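Local coordinates for polyhedrin (Uranotaenia sapphirina cypovirus, PDB 4ZQX), which builds the crystalline polyhedra in which cypovirus particles are embedded, and binds ATP in a pocket of each subunit, at residues D24-L29 and A46-I51; I31-P36 and R97-L102; S103-G108 and E160-V165; I117-P122 and R170-A175. All blocks are in the same frame, centred on the assembly; numbering follows the deposited sequence. Where two conformers were deposited one is given.

Contact 1 (D24-L29 and A46-I51)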
# COMPACT_ATOMS: atom_id res chain seq x y z
N ASP A 24 2.55 -19.89 -8.35
CA ASP A 24 3.19 -18.59 -8.56
C ASP A 24 2.78 -17.87 -9.86
O ASP A 24 3.32 -16.81 -10.18
CB ASP A 24 4.73 -18.66 -8.44
CG ASP A 24 5.24 -18.27 -7.05
OD1 ASP A 24 4.44 -17.93 -6.14
OD2 ASP A 24 6.48 -18.32 -6.89
N ALA A 25 1.80 -18.42 -10.58
CA ALA A 25 1.23 -17.72 -11.74
C ALA A 25 0.15 -16.78 -11.26
O ALA A 25 -0.66 -17.15 -10.41
CB ALA A 25 0.67 -18.70 -12.74
N ASN A 26 0.14 -15.56 -11.78
CA ASN A 26 -0.83 -14.58 -11.32
C ASN A 26 -2.26 -14.79 -11.80
O ASN A 26 -2.49 -15.12 -12.96
CB ASN A 26 -0.39 -13.18 -11.75
CG ASN A 26 0.71 -12.61 -10.90
OD1 ASN A 26 0.79 -12.88 -9.71
ND2 ASN A 26 1.57 -11.83 -11.52
N MET A 27 -3.21 -14.54 -10.91
CA MET A 27 -4.57 -14.18 -11.33
C MET A 27 -4.53 -12.71 -11.70
O MET A 27 -3.69 -11.95 -11.16
CB MET A 27 -5.57 -14.40 -10.20
CG MET A 27 -5.68 -15.85 -9.73
SD MET A 27 -6.67 -15.98 -8.21
CE MET A 27 -5.51 -15.33 -7.02
N GLU A 28 -5.41 -12.30 -12.61
CA GLU A 28 -5.41 -10.93 -13.13
C GLU A 28 -6.75 -10.24 -12.88
O GLU A 28 -7.81 -10.84 -13.09
CB GLU A 28 -5.13 -10.92 -14.63
CG GLU A 28 -3.92 -11.72 -15.06
CD GLU A 28 -2.58 -11.10 -14.68
OE1 GLU A 28 -2.55 -9.89 -14.39
OE2 GLU A 28 -1.56 -11.83 -14.70
N LEU A 29 -6.69 -8.98 -12.45
CA LEU A 29 -7.89 -8.16 -12.25
C LEU A 29 -7.70 -6.81 -12.96
O LEU A 29 -6.73 -6.10 -12.72
CB LEU A 29 -8.13 -7.91 -10.75
CG LEU A 29 -9.18 -6.87 -10.35
CD1 LEU A 29 -10.58 -7.30 -10.76
CD2 LEU A 29 -9.12 -6.60 -8.86
N ALA A 46 -2.65 -7.78 -9.67
CA ALA A 46 -2.37 -9.20 -9.88
C ALA A 46 -1.70 -9.82 -8.66
O ALA A 46 -0.93 -9.17 -7.96
CB ALA A 46 -1.48 -9.38 -11.10
N ASN A 47 -1.97 -11.11 -8.46
CA ASN A 47 -1.27 -11.93 -7.45
C ASN A 47 -1.58 -13.39 -7.68
O ASN A 47 -2.61 -13.70 -8.24
CB ASN A 47 -1.74 -11.56 -6.04
CG ASN A 47 -0.82 -12.11 -4.96
OD1 ASN A 47 -1.13 -13.11 -4.30
ND2 ASN A 47 0.31 -11.45 -4.77
N PRO A 48 -0.69 -14.31 -7.24
CA PRO A 48 -1.03 -15.72 -7.45
C PRO A 48 -1.98 -16.28 -6.40
O PRO A 48 -2.58 -17.31 -6.67
CB PRO A 48 0.33 -16.43 -7.34
CG PRO A 48 1.35 -15.35 -7.55
CD PRO A 48 0.73 -14.14 -6.89
N PHE A 49 -2.08 -15.66 -5.23
CA PHE A 49 -2.77 -16.29 -4.09
C PHE A 49 -4.04 -15.54 -3.66
O PHE A 49 -5.09 -16.15 -3.47
CB PHE A 49 -1.78 -16.40 -2.93
CG PHE A 49 -0.51 -17.10 -3.32
CD1 PHE A 49 -0.52 -18.44 -3.64
CD2 PHE A 49 0.69 -16.40 -3.41
CE1 PHE A 49 0.64 -19.09 -4.03
CE2 PHE A 49 1.86 -17.05 -3.79
CZ PHE A 49 1.82 -18.39 -4.09
N VAL A 50 -3.93 -14.24 -3.48
CA VAL A 50 -5.09 -13.39 -3.22
C VAL A 50 -4.88 -12.04 -3.86
O VAL A 50 -3.94 -11.33 -3.50
CB VAL A 50 -5.33 -13.14 -1.70
CG1 VAL A 50 -6.68 -12.51 -1.52
CG2 VAL A 50 -5.22 -14.40 -0.90
N ILE A 51 -5.72 -11.68 -4.83
CA ILE A 51 -5.68 -10.30 -5.36
C ILE A 51 -6.46 -9.44 -4.39
O ILE A 51 -7.57 -9.80 -3.99
CB ILE A 51 -6.34 -10.13 -6.75
CG1 ILE A 51 -5.77 -11.12 -7.76
CG2 ILE A 51 -6.16 -8.67 -7.22
CD1 ILE A 51 -6.43 -11.03 -9.13
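Met27 and Asn47 pair at the open end of the antiparallel beta hairpin formed by strands 27-34 and 40-47, where the second strand turns off into strand 50-55 of another sheet. Met27 N donates to Asn47 O at 2.9 Å from well above the carbonyl plane; the return bond, Asn47 N to Met27 O, is weak at 3.3 Å. The Met27 chain runs out straight to SD and then bends (chi3 -74°), which brings CE back to 3.6 Å from Pro48 O, close to the turn backbone. Ile51 CD1 packs 3.6 Å from Met27 CB and also touches Leu29 CB, while Ile51 CG2 meets Leu29 CD2, the two side chains crossing at a slant. On the face of Glu28 and Ala46, the Ala46 methyl lies against Glu28 OE1, which is hydrogen-bonded to His44. Asn26 lies alongside Pro48 and points the same way, its OD1 3.1 Å from Pro48 CD, a packing contact and not a hydrogen bond; its ND2 bonds Asp136 of the second subunit. Asp24 OD1 sits 3.4 Å from Phe49 CZ, the carboxylate and ring planes 61° apart, and forms a salt bridge with Arg139 of that same subunit. Asn47 OD1 accepts from Phe49 N at 2.9 Å, an Asx turn, and from Val50 N at 3.1 Å, which extends it to an Asx motif, the donors arriving from opposite faces of its amide plane.

Contact 2 (I31-P36 and R97-L102)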
# COMPACT_ATOMS: atom_id res chain seq x y z
N ILE A 31 -10.01 -3.42 -13.45
CA ILE A 31 -11.22 -2.66 -13.19
C ILE A 31 -11.25 -1.48 -14.13
O ILE A 31 -10.27 -0.76 -14.24
CB ILE A 31 -11.24 -2.17 -11.74
CG1 ILE A 31 -11.17 -3.39 -10.82
CG2 ILE A 31 -12.49 -1.33 -11.47
CD1 ILE A 31 -11.01 -3.07 -9.38
N VAL A 32 -12.37 -1.31 -14.82
CA VAL A 32 -12.55 -0.17 -15.72
C VAL A 32 -13.71 0.69 -15.26
O VAL A 32 -14.86 0.20 -15.14
CB VAL A 32 -12.85 -0.63 -17.16
CG1 VAL A 32 -12.99 0.58 -18.11
CG2 VAL A 32 -11.79 -1.61 -17.64
N ALA A 33 -13.43 1.97 -15.04
CA ALA A 33 -14.45 2.98 -14.76
C ALA A 33 -14.70 3.77 -16.04
O ALA A 33 -13.76 4.23 -16.67
CB ALA A 33 -13.98 3.92 -13.65
N GLU A 34 -15.96 3.92 -16.42
CA GLU A 34 -16.34 4.70 -17.59
C GLU A 34 -17.18 5.89 -17.12
O GLU A 34 -18.07 5.74 -16.29
CB GLU A 34 -17.11 3.84 -18.62
CG GLU A 34 -17.42 4.58 -19.93
CD GLU A 34 -18.01 3.71 -21.05
OE1 GLU A 34 -18.78 4.27 -21.88
OE2 GLU A 34 -17.70 2.50 -21.15
N TYR A 35 -16.88 7.07 -17.66
CA TYR A 35 -17.48 8.32 -17.21
C TYR A 35 -18.45 8.86 -18.27
O TYR A 35 -18.50 8.35 -19.39
CB TYR A 35 -16.35 9.31 -16.88
CG TYR A 35 -15.41 8.74 -15.84
CD1 TYR A 35 -15.65 8.93 -14.48
CD2 TYR A 35 -14.30 7.99 -16.20
CE1 TYR A 35 -14.81 8.41 -13.52
CE2 TYR A 35 -13.45 7.46 -15.25
CZ TYR A 35 -13.71 7.66 -13.91
OH TYR A 35 -12.86 7.14 -12.96
N PRO A 36 -19.23 9.88 -17.92
CA PRO A 36 -20.29 10.34 -18.83
C PRO A 36 -19.84 10.73 -20.26
O PRO A 36 -20.59 10.42 -21.19
CB PRO A 36 -20.91 11.52 -18.08
CG PRO A 36 -20.72 11.19 -16.65
CD PRO A 36 -19.38 10.47 -16.58
N ARG A 97 -17.85 13.75 -12.96
CA ARG A 97 -16.58 13.09 -12.66
C ARG A 97 -16.75 11.76 -11.94
O ARG A 97 -15.77 11.12 -11.57
CB ARG A 97 -15.68 14.00 -11.81
CG ARG A 97 -15.23 15.26 -12.57
CD ARG A 97 -14.30 16.18 -11.76
NE ARG A 97 -13.89 17.33 -12.56
CZ ARG A 97 -12.94 17.30 -13.49
NH1 ARG A 97 -12.27 16.18 -13.73
NH2 ARG A 97 -12.66 18.40 -14.19
N ILE A 98 -18.00 11.36 -11.74
CA ILE A 98 -18.32 10.10 -11.06
C ILE A 98 -18.54 9.07 -12.17
O ILE A 98 -19.15 9.39 -13.19
CB ILE A 98 -19.56 10.27 -10.16
CG1 ILE A 98 -19.27 11.28 -9.04
CG2 ILE A 98 -19.99 8.96 -9.53
CD1 ILE A 98 -20.48 11.71 -8.28
N PRO A 99 -18.04 7.84 -11.99
CA PRO A 99 -18.29 6.84 -13.05
C PRO A 99 -19.77 6.57 -13.24
O PRO A 99 -20.53 6.58 -12.26
CB PRO A 99 -17.61 5.57 -12.51
CG PRO A 99 -16.66 6.05 -11.43
CD PRO A 99 -17.24 7.29 -10.88
N LYS A 100 -20.17 6.33 -14.49
CA LYS A 100 -21.51 5.84 -14.80
C LYS A 100 -21.58 4.35 -14.59
O LYS A 100 -22.62 3.83 -14.19
CB LYS A 100 -21.83 6.08 -16.27
CG LYS A 100 -22.25 7.47 -16.63
CD LYS A 100 -22.90 7.46 -18.01
CE LYS A 100 -24.41 7.17 -17.93
NZ LYS A 100 -25.18 8.26 -17.22
N LYS A 101 -20.49 3.67 -14.92
CA LYS A 101 -20.45 2.21 -14.97
C LYS A 101 -19.08 1.72 -14.50
O LYS A 101 -18.07 2.36 -14.78
CB LYS A 101 -20.69 1.76 -16.41
CG LYS A 101 -20.50 0.27 -16.64
CD LYS A 101 -21.03 -0.19 -18.01
CE LYS A 101 -20.12 0.25 -19.15
NZ LYS A 101 -20.49 -0.37 -20.46
N LEU A 102 -19.07 0.59 -13.80
CA LEU A 102 -17.84 -0.12 -13.47
C LEU A 102 -17.88 -1.52 -14.05
O LEU A 102 -18.92 -2.18 -13.99
CB LEU A 102 -17.64 -0.22 -11.97
CG LEU A 102 -17.51 1.08 -11.19
CD1 LEU A 102 -17.52 0.82 -9.69
CD2 LEU A 102 -16.25 1.77 -11.59
O HOH W 1 -18.77 0.73 -22.79
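A classic beta bulge marks the place where strands 27-34 and 101-107 begin to pair, with Lys100 and Lys101 both facing Glu34. Glu34 O takes the bulge's two N-H groups unequally: Lys100 N lies 2.8 Å from it, nearly in line with the carbonyl, whereas Lys101 N makes a weak bond of 3.5 Å. Glu34 N returns a nearly straight bond (174°) to Lys101 O. On the face of Glu34 and Lys101 the two side chains lie side by side and point the same way. Glu34 is extended, with CG anti to the backbone N (chi1 -175°), and Lys101 bends at chi3; OE2 and NZ remain 4.1 Å apart, beyond a salt bridge, and a water spans them, donating to Glu34 OE2 at 2.6 Å and accepting from Lys101 NZ. In the antiparallel sheet these are adjacent inner strands, and on the face of Ala33 and Leu102 the contact is apolar: Ala33 CB meets Leu102 CD2 at 3.7 Å. Tyr35 runs alongside Pro99, its CE1 3.7 Å from Pro99 CG and also near Arg97 O; its hydroxyl is bonded to Leu60 O, and its ring meets that of Trp62. Toward solvent, Pro36 CG rests 4.0 Å from Lys100 CG, the proline ring and the lysine chain crossing at a slant.

Contact 3 (S103-G108 and E160-V165)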
# COMPACT_ATOMS: atom_id res chain seq x y z
N SER A 103 -16.76 -1.94 -14.63
CA SER A 103 -16.58 -3.27 -15.19
C SER A 103 -15.40 -3.92 -14.50
O SER A 103 -14.35 -3.31 -14.38
CB SER A 103 -16.27 -3.16 -16.68
OG SER A 103 -17.28 -2.46 -17.35
N PHE A 104 -15.59 -5.17 -14.08
CA PHE A 104 -14.58 -5.93 -13.37
C PHE A 104 -14.23 -7.15 -14.22
O PHE A 104 -15.07 -8.01 -14.42
CB PHE A 104 -15.10 -6.41 -12.01
CG PHE A 104 -15.43 -5.29 -11.06
CD1 PHE A 104 -16.64 -4.63 -11.15
CD2 PHE A 104 -14.53 -4.90 -10.09
CE1 PHE A 104 -16.94 -3.60 -10.30
CE2 PHE A 104 -14.83 -3.87 -9.24
CZ PHE A 104 -16.03 -3.22 -9.35
N TYR A 105 -12.98 -7.21 -14.69
CA TYR A 105 -12.51 -8.30 -15.53
C TYR A 105 -11.53 -9.17 -14.75
O TYR A 105 -10.52 -8.67 -14.28
CB TYR A 105 -11.85 -7.73 -16.79
CG TYR A 105 -12.85 -7.08 -17.71
CD1 TYR A 105 -13.67 -7.86 -18.52
CD2 TYR A 105 -13.01 -5.70 -17.75
CE1 TYR A 105 -14.61 -7.29 -19.35
CE2 TYR A 105 -13.93 -5.12 -18.60
CZ TYR A 105 -14.74 -5.93 -19.39
OH TYR A 105 -15.70 -5.40 -20.25
N LEU A 106 -11.86 -10.46 -14.59
CA LEU A 106 -11.03 -11.39 -13.83
C LEU A 106 -10.55 -12.51 -14.73
O LEU A 106 -11.34 -13.09 -15.47
CB LEU A 106 -11.84 -12.01 -12.67
CG LEU A 106 -12.16 -11.16 -11.44
CD1 LEU A 106 -13.15 -10.05 -11.77
CD2 LEU A 106 -12.71 -12.03 -10.32
N ARG A 107 -9.25 -12.82 -14.69
CA ARG A 107 -8.72 -13.85 -15.56
C ARG A 107 -7.70 -14.69 -14.82
O ARG A 107 -6.75 -14.16 -14.27
CB ARG A 107 -8.06 -13.23 -16.82
CG ARG A 107 -7.78 -14.25 -17.93
CD ARG A 107 -6.80 -13.70 -18.99
NE ARG A 107 -6.78 -14.55 -20.18
CZ ARG A 107 -6.04 -15.65 -20.33
NH1 ARG A 107 -5.21 -16.03 -19.36
NH2 ARG A 107 -6.11 -16.35 -21.45
N GLY A 108 -7.89 -16.00 -14.85
CA GLY A 108 -6.94 -16.90 -14.23
C GLY A 108 -7.57 -17.97 -13.39
O GLY A 108 -8.76 -18.30 -13.54
N GLU A 160 -11.80 -16.57 -18.09
CA GLU A 160 -12.15 -15.16 -17.88
C GLU A 160 -13.65 -15.01 -17.61
O GLU A 160 -14.49 -15.61 -18.31
CB GLU A 160 -11.75 -14.27 -19.06
CG GLU A 160 -12.05 -12.79 -18.76
CD GLU A 160 -11.79 -11.84 -19.91
OE1 GLU A 160 -10.91 -12.12 -20.73
OE2 GLU A 160 -12.48 -10.81 -20.00
N LYS A 161 -13.96 -14.19 -16.60
CA LYS A 161 -15.33 -13.77 -16.33
C LYS A 161 -15.34 -12.30 -15.95
O LYS A 161 -14.31 -11.75 -15.56
CB LYS A 161 -15.94 -14.57 -15.17
CG LYS A 161 -15.92 -16.08 -15.37
CD LYS A 161 -16.70 -16.78 -14.26
CE LYS A 161 -16.42 -18.27 -14.21
NZ LYS A 161 -16.86 -18.98 -15.44
N ALA A 162 -16.51 -11.69 -16.03
CA ALA A 162 -16.65 -10.28 -15.71
C ALA A 162 -17.89 -10.02 -14.87
O ALA A 162 -18.79 -10.85 -14.78
CB ALA A 162 -16.71 -9.47 -16.98
N TRP A 163 -17.91 -8.85 -14.24
CA TRP A 163 -19.09 -8.38 -13.51
C TRP A 163 -19.28 -6.88 -13.79
O TRP A 163 -18.31 -6.14 -13.92
CB TRP A 163 -18.97 -8.67 -12.01
CG TRP A 163 -20.23 -8.37 -11.25
CD1 TRP A 163 -21.40 -9.09 -11.30
CD2 TRP A 163 -20.48 -7.28 -10.35
NE1 TRP A 163 -22.35 -8.51 -10.49
CE2 TRP A 163 -21.80 -7.40 -9.89
CE3 TRP A 163 -19.69 -6.22 -9.87
CZ2 TRP A 163 -22.38 -6.49 -9.00
CZ3 TRP A 163 -20.26 -5.32 -8.98
CH2 TRP A 163 -21.59 -5.47 -8.54
N TYR A 164 -20.54 -6.44 -13.91
CA TYR A 164 -20.85 -5.06 -14.28
C TYR A 164 -21.81 -4.45 -13.30
O TYR A 164 -22.67 -5.12 -12.78
CB TYR A 164 -21.50 -5.01 -15.67
CG TYR A 164 -20.63 -5.61 -16.73
CD1 TYR A 164 -19.65 -4.86 -17.37
CD2 TYR A 164 -20.74 -6.95 -17.06
CE1 TYR A 164 -18.83 -5.42 -18.32
CE2 TYR A 164 -19.93 -7.52 -18.00
CZ TYR A 164 -18.97 -6.76 -18.63
OH TYR A 164 -18.13 -7.33 -19.57
N VAL A 165 -21.64 -3.15 -13.06
CA VAL A 165 -22.57 -2.43 -12.20
C VAL A 165 -22.70 -0.98 -12.67
O VAL A 165 -21.73 -0.35 -13.05
CB VAL A 165 -22.16 -2.49 -10.69
CG1 VAL A 165 -20.85 -1.76 -10.42
CG2 VAL A 165 -23.26 -1.89 -9.81
O HOH W 2 -8.62 -13.37 -21.96
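Tyr105 and Tyr164 both carry CG anti to the carbonyl carbon (chi1 -69° and -58°), and their side chains cross obliquely until the hydroxyls meet. Tyr164 OH donates to Tyr105 OH at 3.2 Å, and the Tyr105 oxygen lies in the plane of the Tyr164 ring, at its edge; Tyr105 OH is also bonded to Leu230 N. Ser103 OG approaches another part of that edge, 3.4 Å from Tyr164 CD1. Strands 103-107 and 160-165 run antiparallel here as neighbours in the large sheet, and Phe104 with Trp163 and Leu106 with Lys161 are the hydrogen-bonded pairs between these two segments. On the face of Phe104 and Trp163 the side chains lie side by side and the rings meet obliquely, planes 43° apart, with Phe104 CD1 3.7 Å from Trp163 CE3; Ile117 of strand 116-120 packs on both. On the face of Tyr105 and Glu160, Glu160 OE2 stands 3.5 Å from Tyr105 CD1, its carboxylate almost perpendicular to the ring. Glu160 OE1 is bonded to Thr228 N and accepts from a water at 2.9 Å, which in turn accepts from Arg107 NE in the guanidinium plane. Arg107 NH2 bonds Ser154 O, in the wall of the ATP pocket, and the Glu160 side chain is about 6 Å from the bound ATP.

Contact 4 (I117-P122 and R170-A175)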
# COMPACT_ATOMS: atom_id res chain seq x y z
N ILE A 117 -16.71 -8.82 -4.51
CA ILE A 117 -16.62 -7.45 -5.00
C ILE A 117 -17.54 -6.63 -4.13
O ILE A 117 -18.75 -6.82 -4.15
CB ILE A 117 -17.03 -7.34 -6.48
CG1 ILE A 117 -16.13 -8.23 -7.35
CG2 ILE A 117 -16.99 -5.89 -6.96
CD1 ILE A 117 -16.61 -8.37 -8.79
N ASP A 118 -16.96 -5.74 -3.34
CA ASP A 118 -17.71 -4.96 -2.37
C ASP A 118 -17.63 -3.49 -2.75
O ASP A 118 -16.55 -2.89 -2.73
CB ASP A 118 -17.10 -5.24 -0.98
CG ASP A 118 -17.87 -4.60 0.17
OD1 ASP A 118 -19.02 -4.15 -0.01
OD2 ASP A 118 -17.29 -4.59 1.29
N ILE A 119 -18.78 -2.92 -3.12
CA ILE A 119 -18.89 -1.49 -3.41
C ILE A 119 -19.25 -0.78 -2.11
O ILE A 119 -20.35 -1.00 -1.56
CB ILE A 119 -19.97 -1.23 -4.45
CG1 ILE A 119 -19.74 -2.09 -5.69
CG2 ILE A 119 -20.00 0.26 -4.82
CD1 ILE A 119 -18.41 -1.90 -6.36
N ARG A 120 -18.32 0.05 -1.64
CA ARG A 120 -18.39 0.66 -0.30
C ARG A 120 -18.64 2.15 -0.41
O ARG A 120 -18.63 2.69 -1.50
CB ARG A 120 -17.10 0.38 0.49
CG ARG A 120 -16.78 -1.12 0.62
CD ARG A 120 -15.47 -1.39 1.30
NE ARG A 120 -15.46 -1.03 2.72
CZ ARG A 120 -15.90 -1.82 3.70
NH1 ARG A 120 -16.41 -3.02 3.43
NH2 ARG A 120 -15.82 -1.40 4.96
N GLY A 121 -18.87 2.81 0.72
CA GLY A 121 -19.23 4.22 0.74
C GLY A 121 -18.08 5.15 0.43
O GLY A 121 -16.93 4.73 0.25
N PRO A 122 -18.39 6.45 0.35
CA PRO A 122 -17.41 7.42 -0.15
C PRO A 122 -16.21 7.62 0.76
O PRO A 122 -15.20 8.20 0.32
CB PRO A 122 -18.22 8.71 -0.27
CG PRO A 122 -19.48 8.49 0.51
CD PRO A 122 -19.72 7.03 0.56
N ARG A 170 -23.37 8.80 -7.08
CA ARG A 170 -22.74 9.03 -5.79
C ARG A 170 -21.37 8.37 -5.79
O ARG A 170 -21.21 7.28 -6.30
CB ARG A 170 -23.64 8.47 -4.68
CG ARG A 170 -23.07 8.49 -3.27
CD ARG A 170 -24.05 7.83 -2.30
NE ARG A 170 -23.58 7.84 -0.92
CZ ARG A 170 -23.63 8.89 -0.11
NH1 ARG A 170 -24.14 10.03 -0.55
NH2 ARG A 170 -23.18 8.80 1.13
N PRO A 171 -20.35 9.06 -5.22
CA PRO A 171 -19.03 8.43 -5.18
C PRO A 171 -19.03 7.16 -4.35
O PRO A 171 -19.73 7.07 -3.35
CB PRO A 171 -18.14 9.48 -4.49
CG PRO A 171 -18.90 10.75 -4.53
CD PRO A 171 -20.35 10.37 -4.54
N VAL A 172 -18.21 6.20 -4.76
CA VAL A 172 -18.05 4.95 -4.04
C VAL A 172 -16.56 4.64 -3.91
O VAL A 172 -15.73 5.26 -4.58
CB VAL A 172 -18.75 3.79 -4.79
CG1 VAL A 172 -20.23 4.08 -4.90
CG2 VAL A 172 -18.12 3.59 -6.16
N SER A 173 -16.24 3.69 -3.03
CA SER A 173 -14.90 3.09 -2.94
C SER A 173 -15.05 1.59 -3.20
O SER A 173 -16.17 1.07 -3.20
CB SER A 173 -14.27 3.35 -1.58
OG SER A 173 -15.09 2.86 -0.53
N ILE A 174 -13.94 0.90 -3.45
CA ILE A 174 -14.00 -0.48 -3.91
C ILE A 174 -13.07 -1.38 -3.13
O ILE A 174 -11.91 -1.04 -2.89
CB ILE A 174 -13.60 -0.59 -5.40
CG1 ILE A 174 -14.54 0.22 -6.29
CG2 ILE A 174 -13.59 -2.04 -5.85
CD1 ILE A 174 -14.12 0.23 -7.76
N ALA A 175 -13.57 -2.55 -2.76
CA ALA A 175 -12.73 -3.62 -2.22
C ALA A 175 -13.05 -4.93 -2.92
O ALA A 175 -14.16 -5.45 -2.81
CB ALA A 175 -12.94 -3.77 -0.73
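Strands 117-120 and 173-175 run antiparallel at 157°, their axes 4.8 Å apart, as an outer and the central strand of the three-stranded sheet. Asp118 with Ala175 and Arg120 with Ser173 are hydrogen-bonded pairs, each closed by two backbone bonds; Arg120 N to Ser173 O is 2.8 Å, and in the return bond Ser173 N sits well above the carbonyl plane of Arg120. Between them lies the non-hydrogen-bonded pair Ile119 and Ile174, whose side chains face strand 101-107. The Ile119 and Val172 side chains cross at a slant, CG2 of Ile119, anti to its backbone N, 3.7 Å from Val172 CB. The face of Asp118, Arg120, Ser173 and Ala175 carries the polar groups. Arg120 CD lies 4.0 Å from Ala175 CB; beyond it the chain bends at chi3 (68°), turning NE away from segment 170-175, where it bonds Gly124 O. Arg120 NH1 forms a salt bridge with Asp118 OD2 at 2.8 Å, meeting the syn side of the carboxylate with the oxygen in the guanidinium plane, while NH2 pairs with Asp136 of the same chain; Asn26 of the third subunit packs on this arginine. Where the strands give way to loops, Pro122 CG lies 3.8 Å from Arg170 NH2, and the Pro122 ring covers Pro171 O, a buried carbonyl that has no polar partner. Ser173 OG, placed between its backbone N and carbonyl carbon, donates to Gly121 O at 2.7 Å in the carbonyl plane.

How the contacts relate
Contacts 1, 2 and 3 belong to one antiparallel sheet: contacts 1 and 2 share strand 27-34, contacts 2 and 3 share strand 101-107. Contact 4 lies in the three-stranded sheet, which contact 1 also reaches through strand 50-55. Contacts 1, 3 and 4 are buried, and contact 2 is partly open, with a water joining its charges. The sheets meet through apolar side chains: Phe104 of contact 3 packs on Ile119 and Ile174 of contact 4, and Leu102 of contact 2 on Ile174. Contact 1 has polar bonds and a salt bridge to the second subunit, contact 4 packs on the third; contact 3 adjoins the ATP pocket, and contact 4 lies away from it.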